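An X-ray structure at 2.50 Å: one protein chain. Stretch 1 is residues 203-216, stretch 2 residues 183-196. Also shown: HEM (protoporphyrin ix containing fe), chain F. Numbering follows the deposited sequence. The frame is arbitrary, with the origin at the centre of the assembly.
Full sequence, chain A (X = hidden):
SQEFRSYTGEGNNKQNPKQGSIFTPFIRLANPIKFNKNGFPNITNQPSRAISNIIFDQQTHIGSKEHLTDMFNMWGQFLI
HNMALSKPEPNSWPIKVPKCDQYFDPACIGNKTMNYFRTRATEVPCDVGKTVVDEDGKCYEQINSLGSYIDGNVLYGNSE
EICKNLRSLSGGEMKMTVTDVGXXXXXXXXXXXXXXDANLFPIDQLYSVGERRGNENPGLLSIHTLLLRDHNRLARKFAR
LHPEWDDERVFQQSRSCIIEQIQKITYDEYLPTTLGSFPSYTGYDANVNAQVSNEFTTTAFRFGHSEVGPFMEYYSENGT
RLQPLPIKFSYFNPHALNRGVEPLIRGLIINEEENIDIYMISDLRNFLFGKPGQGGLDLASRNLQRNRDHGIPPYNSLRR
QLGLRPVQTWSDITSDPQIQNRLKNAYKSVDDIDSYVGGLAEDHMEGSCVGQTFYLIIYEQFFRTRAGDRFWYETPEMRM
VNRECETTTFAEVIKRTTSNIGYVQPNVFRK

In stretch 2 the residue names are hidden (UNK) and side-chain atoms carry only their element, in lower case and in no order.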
ATOM      1  N   ILE A 203       6.199  14.920  16.316  1.00 69.12           N
ATOM      2  CA  ILE A 203       6.029  15.040  14.869  1.00 68.93           C
ATOM      3  C   ILE A 203       7.160  15.850  14.245  1.00 67.07           C
ATOM      4  O   ILE A 203       7.529  15.614  13.087  1.00 66.74           O
ATOM      5  CB  ILE A 203       4.645  15.642  14.546  1.00 68.28           C
ATOM      6  CG1 ILE A 203       3.542  14.685  15.014  1.00 67.61           C
ATOM      7  CG2 ILE A 203       4.504  15.914  13.043  1.00 66.46           C
ATOM      8  CD1 ILE A 203       2.133  15.244  14.920  1.00 68.05           C
ATOM      9  N   ASP A 204       7.740  16.800  14.985  1.00 65.94           N
ATOM     10  CA  ASP A 204       8.817  17.604  14.416  1.00 67.02           C
ATOM     11  C   ASP A 204      10.073  16.789  14.130  1.00 66.79           C
ATOM     12  O   ASP A 204      10.993  17.312  13.491  1.00 68.05           O
ATOM     13  CB  ASP A 204       9.172  18.779  15.334  1.00 67.45           C
ATOM     14  CG  ASP A 204       9.557  18.338  16.730  1.00 69.49           C
ATOM     15  OD1 ASP A 204       8.739  17.654  17.378  1.00 69.29           O
ATOM     16  OD2 ASP A 204      10.675  18.674  17.178  1.00 69.50           O
ATOM     17  N   GLN A 205      10.140  15.536  14.580  1.00 66.00           N
ATOM     18  CA  GLN A 205      11.250  14.657  14.244  1.00 65.00           C
ATOM     19  C   GLN A 205      10.951  13.744  13.061  1.00 63.31           C
ATOM     20  O   GLN A 205      11.862  13.058  12.587  1.00 63.57           O
ATOM     21  CB  GLN A 205      11.639  13.802  15.458  1.00 64.58           C
ATOM     22  CG  GLN A 205      12.257  14.599  16.605  1.00 66.21           C
ATOM     23  CD  GLN A 205      12.463  13.769  17.868  1.00 68.18           C
ATOM     24  OE1 GLN A 205      12.382  14.292  18.983  1.00 68.56           O
ATOM     25  NE2 GLN A 205      12.735  12.475  17.700  1.00 65.99           N
ATOM     26  N   LEU A 206       9.711  13.719  12.576  1.00 62.82           N
ATOM     27  CA  LEU A 206       9.367  12.913  11.414  1.00 61.91           C
ATOM     28  C   LEU A 206       9.781  13.616  10.128  1.00 62.51           C
ATOM     29  O   LEU A 206       9.852  14.847  10.057  1.00 64.68           O
ATOM     30  CB  LEU A 206       7.863  12.633  11.374  1.00 61.63           C
ATOM     31  CG  LEU A 206       7.244  11.920  12.577  1.00 62.76           C
ATOM     32  CD1 LEU A 206       5.751  11.735  12.346  1.00 63.10           C
ATOM     33  CD2 LEU A 206       7.917  10.579  12.844  1.00 61.20           C
ATOM     34  N   TYR A 207      10.051  12.817   9.102  1.00 59.32           N
ATOM     35  CA  TYR A 207      10.412  13.357   7.801  1.00 59.01           C
ATOM     36  C   TYR A 207       9.162  13.786   7.043  1.00 58.14           C
ATOM     37  O   TYR A 207       8.120  13.132   7.116  1.00 58.67           O
ATOM     38  CB  TYR A 207      11.196  12.321   6.995  1.00 59.28           C
ATOM     39  CG  TYR A 207      12.549  12.002   7.595  1.00 60.52           C
ATOM     40  CD1 TYR A 207      13.642  12.830   7.371  1.00 57.52           C
ATOM     41  CD2 TYR A 207      12.730  10.876   8.393  1.00 58.51           C
ATOM     42  CE1 TYR A 207      14.877  12.547   7.918  1.00 57.80           C
ATOM     43  CE2 TYR A 207      13.964  10.584   8.945  1.00 58.52           C
ATOM     44  CZ  TYR A 207      15.034  11.424   8.703  1.00 58.69           C
ATOM     45  OH  TYR A 207      16.264  11.141   9.249  1.00 58.61           O
ATOM     46  N   SER A 208       9.274  14.898   6.321  1.00 62.17           N
ATOM     47  CA  SER A 208       8.158  15.480   5.582  1.00 61.98           C
ATOM     48  C   SER A 208       8.249  15.047   4.121  1.00 61.19           C
ATOM     49  O   SER A 208       9.118  15.520   3.380  1.00 62.05           O
ATOM     50  CB  SER A 208       8.173  17.001   5.710  1.00 62.30           C
ATOM     51  OG  SER A 208       8.172  17.393   7.073  1.00 62.09           O
ATOM     52  N   VAL A 209       7.349  14.151   3.710  1.00 57.29           N
ATOM     53  CA  VAL A 209       7.293  13.651   2.344  1.00 57.21           C
ATOM     54  C   VAL A 209       5.861  13.772   1.831  1.00 58.79           C
ATOM     55  O   VAL A 209       4.926  14.059   2.580  1.00 60.48           O
ATOM     56  CB  VAL A 209       7.788  12.193   2.232  1.00 57.69           C
ATOM     57  CG1 VAL A 209       9.269  12.106   2.593  1.00 56.56           C
ATOM     58  CG2 VAL A 209       6.956  11.268   3.118  1.00 57.66           C
ATOM     59  N   GLY A 210       5.700  13.529   0.530  1.00 57.93           N
ATOM     60  CA  GLY A 210       4.437  13.773  -0.149  1.00 59.04           C
ATOM     61  C   GLY A 210       3.281  12.900   0.299  1.00 59.12           C
ATOM     62  O   GLY A 210       2.153  13.130  -0.148  1.00 58.84           O
ATOM     63  N   GLU A 211       3.524  11.914   1.160  1.00 61.67           N
ATOM     64  CA  GLU A 211       2.488  10.984   1.593  1.00 60.93           C
ATOM     65  C   GLU A 211       2.448  10.944   3.114  1.00 60.18           C
ATOM     66  O   GLU A 211       3.476  10.704   3.756  1.00 59.41           O
ATOM     67  CB  GLU A 211       2.743   9.588   1.016  1.00 59.75           C
ATOM     68  CG  GLU A 211       1.490   8.892   0.500  1.00 60.66           C
ATOM     69  CD  GLU A 211       0.736   8.173   1.597  1.00 59.42           C
ATOM     70  OE1 GLU A 211       1.404   7.618   2.492  1.00 59.27           O
ATOM     71  OE2 GLU A 211      -0.514   8.163   1.568  1.00 58.05           O
ATOM     72  N   ARG A 212       1.257  11.169   3.681  1.00 60.94           N
ATOM     73  CA  ARG A 212       1.111  11.319   5.129  1.00 62.40           C
ATOM     74  C   ARG A 212       1.790  10.184   5.889  1.00 60.82           C
ATOM     75  O   ARG A 212       2.546  10.418   6.840  1.00 60.52           O
ATOM     76  CB  ARG A 212      -0.373  11.376   5.506  1.00 61.96           C
ATOM     77  CG  ARG A 212      -1.143  12.556   4.932  1.00 63.02           C
ATOM     78  CD  ARG A 212      -2.614  12.504   5.350  1.00 62.48           C
ATOM     79  NE  ARG A 212      -2.794  12.747   6.783  1.00 64.50           N
ATOM     80  CZ  ARG A 212      -3.130  13.915   7.327  1.00 64.43           C
ATOM     81  NH1 ARG A 212      -3.339  14.985   6.572  1.00 64.51           N
ATOM     82  NH2 ARG A 212      -3.263  14.015   8.643  1.00 65.16           N
ATOM     83  N   ARG A 213       1.516   8.944   5.496  1.00 57.60           N
ATOM     84  CA  ARG A 213       2.033   7.771   6.199  1.00 58.46           C
ATOM     85  C   ARG A 213       3.364   7.301   5.629  1.00 56.71           C
ATOM     86  O   ARG A 213       3.628   6.098   5.530  1.00 55.61           O
ATOM     87  CB  ARG A 213       0.992   6.652   6.169  1.00 57.97           C
ATOM     88  CG  ARG A 213       0.472   6.312   4.779  1.00 58.14           C
ATOM     89  CD  ARG A 213      -0.708   5.360   4.798  1.00 58.39           C
ATOM     90  NE  ARG A 213      -1.377   5.341   3.498  1.00 58.43           N
ATOM     91  CZ  ARG A 213      -2.326   4.478   3.146  1.00 60.95           C
ATOM     92  NH1 ARG A 213      -2.737   3.534   3.993  1.00 61.18           N
ATOM     93  NH2 ARG A 213      -2.863   4.555   1.934  1.00 60.60           N
ATOM     94  N   GLY A 214       4.234   8.240   5.248  1.00 58.31           N
ATOM     95  CA  GLY A 214       5.541   7.865   4.741  1.00 57.59           C
ATOM     96  C   GLY A 214       6.486   7.396   5.829  1.00 56.98           C
ATOM     97  O   GLY A 214       7.400   6.611   5.563  1.00 56.55           O
ATOM     98  N   ASN A 215       6.283   7.862   7.059  1.00 55.85           N
ATOM     99  CA  ASN A 215       7.119   7.449   8.178  1.00 55.44           C
ATOM    100  C   ASN A 215       6.725   6.095   8.753  1.00 56.88           C
ATOM    101  O   ASN A 215       7.348   5.662   9.729  1.00 55.22           O
ATOM    102  CB  ASN A 215       7.062   8.496   9.293  1.00 55.97           C
ATOM    103  CG  ASN A 215       7.630   9.835   8.868  1.00 57.57           C
ATOM    104  OD1 ASN A 215       8.813  10.114   9.068  1.00 55.24           O
ATOM    105  ND2 ASN A 215       6.784  10.675   8.284  1.00 59.11           N
ATOM    106  N   GLU A 216       5.721   5.422   8.178  1.00 58.53           N
ATOM    107  CA  GLU A 216       5.214   4.180   8.761  1.00 56.48           C
ATOM    108  C   GLU A 216       6.354   3.242   9.141  1.00 55.90           C
ATOM    109  O   GLU A 216       6.389   2.714  10.258  1.00 57.54           O
ATOM    110  CB  GLU A 216       4.250   3.495   7.787  1.00 57.67           C
ATOM    111  CG  GLU A 216       3.303   2.472   8.438  1.00 57.82           C
ATOM    112  CD  GLU A 216       3.881   1.064   8.526  1.00 57.48           C
ATOM    113  OE1 GLU A 216       5.070   0.874   8.198  1.00 57.85           O
ATOM    114  OE2 GLU A 216       3.134   0.140   8.920  1.00 60.23           O
ATOM    115  N   UNK A 183      22.183  12.315   1.727  1.00 59.87           N
ATOM    116  CA  UNK A 183      21.054  13.235   1.744  1.00 60.32           C
ATOM    117  C   UNK A 183      19.789  12.500   2.165  1.00 58.80           C
ATOM    118  O   UNK A 183      19.463  11.445   1.613  1.00 57.39           O
ATOM    119  o   UNK A 183      21.769  15.611  -0.972  1.00 62.12           O
ATOM    120  c   UNK A 183      21.898  14.936   0.070  1.00 61.93           C
ATOM    121  o   UNK A 183      22.833  15.101   0.882  1.00 63.00           O
ATOM    122  c   UNK A 183      20.863  13.872   0.367  1.00 60.69           C
ATOM    123  N   UNK A 184      19.079  13.066   3.141  1.00 59.06           N
ATOM    124  CA  UNK A 184      17.840  12.483   3.640  1.00 59.51           C
ATOM    125  C   UNK A 184      16.681  13.440   3.381  1.00 59.15           C
ATOM    126  O   UNK A 184      16.910  14.609   3.048  1.00 60.82           O
ATOM    127  c   UNK A 184      18.818   9.824   4.868  1.00 57.14           C
ATOM    128  c   UNK A 184      19.054  11.177   5.521  1.00 58.48           C
ATOM    129  c   UNK A 184      19.128  11.035   7.031  1.00 58.18           C
ATOM    130  c   UNK A 184      17.956  12.172   5.133  1.00 59.35           C
ATOM    131  N   UNK A 185      15.436  12.991   3.514  1.00 57.24           N
ATOM    132  CA  UNK A 185      14.296  13.876   3.251  1.00 56.89           C
ATOM    133  C   UNK A 185      14.274  15.048   4.215  1.00 57.61           C
ATOM    134  O   UNK A 185      14.997  15.050   5.222  1.00 57.07           O
ATOM    135  c   UNK A 185      15.005  11.607   3.790  1.00 57.79           C
ATOM    136  c   UNK A 185      13.601  11.573   3.266  1.00 56.99           C
ATOM    137  c   UNK A 185      13.078  12.961   3.453  1.00 59.50           C
ATOM    138  N   UNK A 186      13.459  16.061   3.940  1.00 58.84           N
ATOM    139  CA  UNK A 186      13.405  17.239   4.810  1.00 60.78           C
ATOM    140  C   UNK A 186      12.521  16.993   6.026  1.00 60.71           C
ATOM    141  O   UNK A 186      11.838  15.975   6.141  1.00 58.93           O
ATOM    142  c   UNK A 186      12.555  16.184   2.784  1.00 58.67           C
ATOM    143  c   UNK A 186      12.810  18.316   3.898  1.00 60.13           C
ATOM    144  c   UNK A 186      11.939  17.554   2.955  1.00 60.06           C
ATOM    145  N   UNK A 187      12.538  17.963   6.940  1.00 61.73           N
ATOM    146  CA  UNK A 187      11.766  17.870   8.171  1.00 63.41           C
ATOM    147  C   UNK A 187      11.160  19.226   8.511  1.00 66.02           C
ATOM    148  O   UNK A 187      11.649  20.275   8.084  1.00 64.73           O
ATOM    149  n   UNK A 187      16.613  15.709  10.719  1.00 64.86           N
ATOM    150  c   UNK A 187      14.161  15.560  10.215  1.00 65.04           C
ATOM    151  c   UNK A 187      12.633  17.374   9.336  1.00 64.39           C
ATOM    152  c   UNK A 187      13.079  15.923   9.202  1.00 64.66           C
ATOM    153  c   UNK A 187      15.508  16.176   9.838  1.00 63.95           C
ATOM    154  N   UNK A 188      10.078  19.182   9.296  1.00 65.37           N
ATOM    155  CA  UNK A 188       9.413  20.383   9.808  1.00 66.24           C
ATOM    156  C   UNK A 188       8.939  21.301   8.686  1.00 67.17           C
ATOM    157  O   UNK A 188       8.798  22.512   8.880  1.00 68.07           O
ATOM    158  c   UNK A 188      10.325  21.162  10.761  1.00 67.49           C
ATOM    159  n   UNK A 188      11.894  20.689  12.536  1.00 69.10           N
ATOM    160  c   UNK A 188      10.747  20.348  11.961  1.00 65.85           C
ATOM    161  o   UNK A 188      10.049  19.425  12.371  1.00 67.05           O
ATOM    162  N   UNK A 189       8.683  20.744   7.508  1.00 64.37           N
ATOM    163  CA  UNK A 189       8.260  21.548   6.364  1.00 65.23           C
ATOM    164  C   UNK A 189       6.850  22.067   6.630  1.00 65.34           C
ATOM    165  O   UNK A 189       5.925  21.262   6.815  1.00 62.81           O
ATOM    166  c   UNK A 189       9.723  20.178   4.856  1.00 62.09           C
ATOM    167  c   UNK A 189       7.907  21.597   3.874  1.00 62.78           C
ATOM    168  c   UNK A 189       8.321  20.736   5.060  1.00 63.40           C
ATOM    169  N   UNK A 190       6.631  23.385   6.660  1.00 63.64           N
ATOM    170  CA  UNK A 190       5.271  23.894   6.870  1.00 63.73           C
ATOM    171  C   UNK A 190       4.327  23.438   5.768  1.00 63.62           C
ATOM    172  O   UNK A 190       4.705  23.341   4.599  1.00 65.07           O
ATOM    173  c   UNK A 190       7.610  24.480   6.555  1.00 65.09           C
ATOM    174  c   UNK A 190       6.892  25.634   7.172  1.00 66.41           C
ATOM    175  c   UNK A 190       5.454  25.416   6.861  1.00 65.92           C
ATOM    176  N   UNK A 191       3.085  23.160   6.154  1.00 66.18           N
ATOM    177  CA  UNK A 191       2.062  22.763   5.211  1.00 65.80           C
ATOM    178  C   UNK A 191       2.078  21.304   4.814  1.00 64.54           C
ATOM    179  O   UNK A 191       1.243  20.898   3.995  1.00 64.98           O
ATOM    180  N   UNK A 192       2.988  20.502   5.357  1.00 64.88           N
ATOM    181  CA  UNK A 192       3.073  19.084   5.009  1.00 64.42           C
ATOM    182  C   UNK A 192       2.683  18.249   6.224  1.00 65.31           C
ATOM    183  O   UNK A 192       3.562  17.817   6.985  1.00 66.10           O
ATOM    184  c   UNK A 192       4.512  17.256   4.062  1.00 62.73           C
ATOM    185  c   UNK A 192       4.912  19.641   3.389  1.00 65.38           C
ATOM    186  c   UNK A 192       4.480  18.712   4.518  1.00 64.54           C
ATOM    187  N   UNK A 193       1.394  17.987   6.444  1.00 64.15           N
ATOM    188  CA  UNK A 193       0.986  17.194   7.614  1.00 63.83           C
ATOM    189  C   UNK A 193       1.416  15.742   7.461  1.00 62.21           C
ATOM    190  O   UNK A 193       1.064  15.079   6.484  1.00 61.83           O
ATOM    191  c   UNK A 193      -0.895  17.584   6.196  1.00 64.36           C
ATOM    192  c   UNK A 193       0.240  18.387   5.621  1.00 64.39           C
ATOM    193  c   UNK A 193      -0.540  17.336   7.621  1.00 65.51           C
ATOM    194  N   UNK A 194       2.176  15.252   8.436  1.00 60.39           N
ATOM    195  CA  UNK A 194       2.670  13.883   8.437  1.00 59.17           C
ATOM    196  C   UNK A 194       1.995  13.087   9.546  1.00 60.93           C
ATOM    197  O   UNK A 194       1.720  13.617  10.629  1.00 59.68           O
ATOM    198  c   UNK A 194       4.188  13.848   8.623  1.00 60.47           C
ATOM    199  s   UNK A 194       4.587  13.916   5.870  1.00 58.23           S
ATOM    200  c   UNK A 194       5.170  12.225   6.005  1.00 57.85           C
ATOM    201  c   UNK A 194       4.967  14.554   7.516  1.00 60.62           C
ATOM    202  N   UNK A 195       1.736  11.812   9.272  1.00 62.69           N
ATOM    203  CA  UNK A 195       1.088  10.946  10.244  1.00 61.76           C
ATOM    204  C   UNK A 195       2.056  10.552  11.355  1.00 63.48           C
ATOM    205  O   UNK A 195       3.266  10.420  11.143  1.00 63.86           O
ATOM    206  c   UNK A 195      -0.799   9.923   8.895  1.00 62.95           C
ATOM    207  c   UNK A 195       0.541   9.688   9.568  1.00 60.73           C
ATOM    208  o   UNK A 195      -1.323   8.974   8.270  1.00 62.25           O
ATOM    209  o   UNK A 195      -1.333  11.051   8.994  1.00 62.59           O
ATOM    210  N   UNK A 196       1.501  10.375  12.552  1.00 62.79           N
ATOM    211  CA  UNK A 196       2.247   9.914  13.720  1.00 62.44           C
ATOM    212  C   UNK A 196       1.390   8.913  14.491  1.00 63.39           C
ATOM    213  O   UNK A 196       1.151   9.052  15.690  1.00 63.97           O
ATOM    214  o   UNK A 196       4.725  11.820  15.582  1.00 64.99           O
ATOM    215  n   UNK A 196       4.309   9.612  15.615  1.00 63.37           N
ATOM    216  c   UNK A 196       3.989  10.867  15.315  1.00 63.63           C
ATOM    217  c   UNK A 196       2.658  11.092  14.604  1.00 63.07           C
TER
HETATM  218  CHA HEM F 604      -3.511  -0.340   4.801  1.00 54.12           C
HETATM  219  CHB HEM F 604       0.144  -0.766   7.937  1.00 50.11           C
HETATM  220  CHC HEM F 604       2.679  -3.254   4.612  1.00 47.77           C
HETATM  221  CHD HEM F 604      -1.085  -3.026   1.573  1.00 52.38           C
HETATM  222  C1A HEM F 604      -2.765  -0.297   5.953  1.00 52.15           C
HETATM  223  C2A HEM F 604      -3.212   0.205   7.228  1.00 50.82           C
HETATM  224  C3A HEM F 604      -2.209   0.088   8.103  1.00 49.41           C
HETATM  225  C4A HEM F 604      -1.086  -0.490   7.399  1.00 49.80           C
HETATM  226  CMA HEM F 604      -2.217   0.498   9.592  1.00 45.54           C
HETATM  227  CAA HEM F 604      -4.622   0.757   7.497  1.00 51.66           C
HETATM  228  CBA HEM F 604      -5.309  -0.229   8.431  1.00 52.61           C
HETATM  229  CGA HEM F 604      -6.804  -0.102   8.301  1.00 54.79           C
HETATM  230  O1A HEM F 604      -7.344  -0.378   7.198  1.00 54.82           O
HETATM  231  O2A HEM F 604      -7.463   0.264   9.307  1.00 54.01           O
HETATM  232  C1B HEM F 604       1.145  -1.456   7.296  1.00 49.24           C
HETATM  233  C2B HEM F 604       2.440  -1.746   7.861  1.00 47.71           C
HETATM  234  C3B HEM F 604       3.149  -2.429   6.946  1.00 48.25           C
HETATM  235  C4B HEM F 604       2.316  -2.595   5.771  1.00 49.49           C
HETATM  236  CMB HEM F 604       2.847  -1.296   9.279  1.00 43.14           C
HETATM  237  CAB HEM F 604       4.586  -2.992   7.032  1.00 47.63           C
HETATM  238  CBB HEM F 604       5.336  -2.921   8.137  1.00 48.58           C
HETATM  239  C1C HEM F 604       1.885  -3.423   3.498  1.00 47.66           C
HETATM  240  C2C HEM F 604       2.246  -4.127   2.280  1.00 48.10           C
HETATM  241  C3C HEM F 604       1.195  -4.059   1.435  1.00 49.54           C
HETATM  242  C4C HEM F 604       0.153  -3.312   2.105  1.00 51.55           C
HETATM  243  CMC HEM F 604       3.624  -4.802   2.108  1.00 45.50           C
HETATM  244  CAC HEM F 604       0.960  -4.607   0.002  1.00 47.87           C
HETATM  245  CBC HEM F 604       1.840  -5.294  -0.728  1.00 47.73           C
HETATM  246  C1D HEM F 604      -2.048  -2.244   2.164  1.00 52.10           C
HETATM  247  C2D HEM F 604      -3.282  -1.811   1.550  1.00 51.41           C
HETATM  248  C3D HEM F 604      -3.947  -1.081   2.450  1.00 54.18           C
HETATM  249  C4D HEM F 604      -3.156  -1.009   3.653  1.00 54.05           C
HETATM  250  CMD HEM F 604      -3.729  -2.176   0.120  1.00 49.08           C
HETATM  251  CAD HEM F 604      -5.304  -0.377   2.275  1.00 53.66           C
HETATM  252  CBD HEM F 604      -4.999   0.906   1.509  1.00 54.33           C
HETATM  253  CGD HEM F 604      -5.916   2.028   1.935  1.00 53.26           C
HETATM  254  O1D HEM F 604      -5.600   2.703   2.948  1.00 51.67           O
HETATM  255  O2D HEM F 604      -6.957   2.262   1.271  1.00 51.47           O
HETATM  256  NA  HEM F 604      -1.460  -0.713   6.091  1.00 54.14           N
HETATM  257  NB  HEM F 604       1.100  -1.987   6.022  1.00 54.65           N
HETATM  258  NC  HEM F 604       0.603  -2.939   3.352  1.00 52.80           N
HETATM  259  ND  HEM F 604      -2.004  -1.735   3.446  1.00 55.15           N
HETATM  260 FE   HEM F 604      -0.450  -1.812   4.695  1.00 61.91          FE
HETATM  261  O   HOH W   1       8.610  16.985  10.645  1.00 53.09           O

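Position 183 carries two carbons, the second bearing two oxygens. It touches nothing on stretch 1. It is Asp183, in the end of a strand.

Position 184 has four carbons, forked at the second. One fork tip lies near Tyr207 OH. This is Leu184; its CD1 is 3.6 Å from Tyr207 OH.

At position 185 three carbons close a ring onto the backbone N. Its CB lies 4.0 Å from Tyr207 CD1 and 4.0 Å from Val209 CG1. It is Pro185.

Position 186 has the same three-carbon ring; its backbone O lies 2.8 Å from Ser208 N, which donates to it nearly straight. It is Pro186.

Position 187 shows four carbons in a row ending in nitrogen. The chain runs beside the Tyr207 ring. It is Lys187, with CG 3.6 Å from Tyr207 CD1.

Position 188 has two carbons, the second carrying one oxygen and one nitrogen. The group reaches Asp204. It is Asn188, and its amide is probably turned over in the model.

Position 189 has one carbon bearing two more, directed at Ser208. This is Val189. Val189 N donates a weak hydrogen bond to Ser208 OG at 3.4 Å.

Position 190 has a three-carbon ring on N and points away from stretch 1. It is Pro190.

Position 191 has no side-chain atoms and touches nothing on stretch 1. It is Gly191, whose positive phi suits the type II turn from Val189 to position 192.

Position 192 again has one carbon bearing two, one of them against Val209 O. It is Val192, with CG1 3.5 Å from Val209 O.

Position 193 has a three-carbon ring on N, near the Arg212 side chain. It is Pro193, with its O over one face of the guanidinium.

Position 194 has two carbons, a sulfur and a last carbon, unbranched. The tip is deep among stretch 1 atoms. It is Met194: CE lies 3.5 Å from Val209 CG2 and 3.2 Å from Asn215 ND2.

Position 195 has two carbons, the second with two oxygens, facing Arg212. It is Asp195. Arg212 NE meets Asp195 OD1 at 3.1 Å in a salt bridge.

Position 196 has two carbons, the second with one oxygen and one nitrogen, beside Ile203 and Leu206. It is Asn196, also probably turned over.

The contact is held by two backbone bonds, the one at Pro186 and another from Asp195 N to Arg212 O at 2.9 Å. The salt bridge reinforces the second. Between them Met194 fills the space beside Val209, and its SD accepts a weak bond from Val209 N at 3.5 Å.

Stretch 2 183-196: DLPPKNVPGVPMDN
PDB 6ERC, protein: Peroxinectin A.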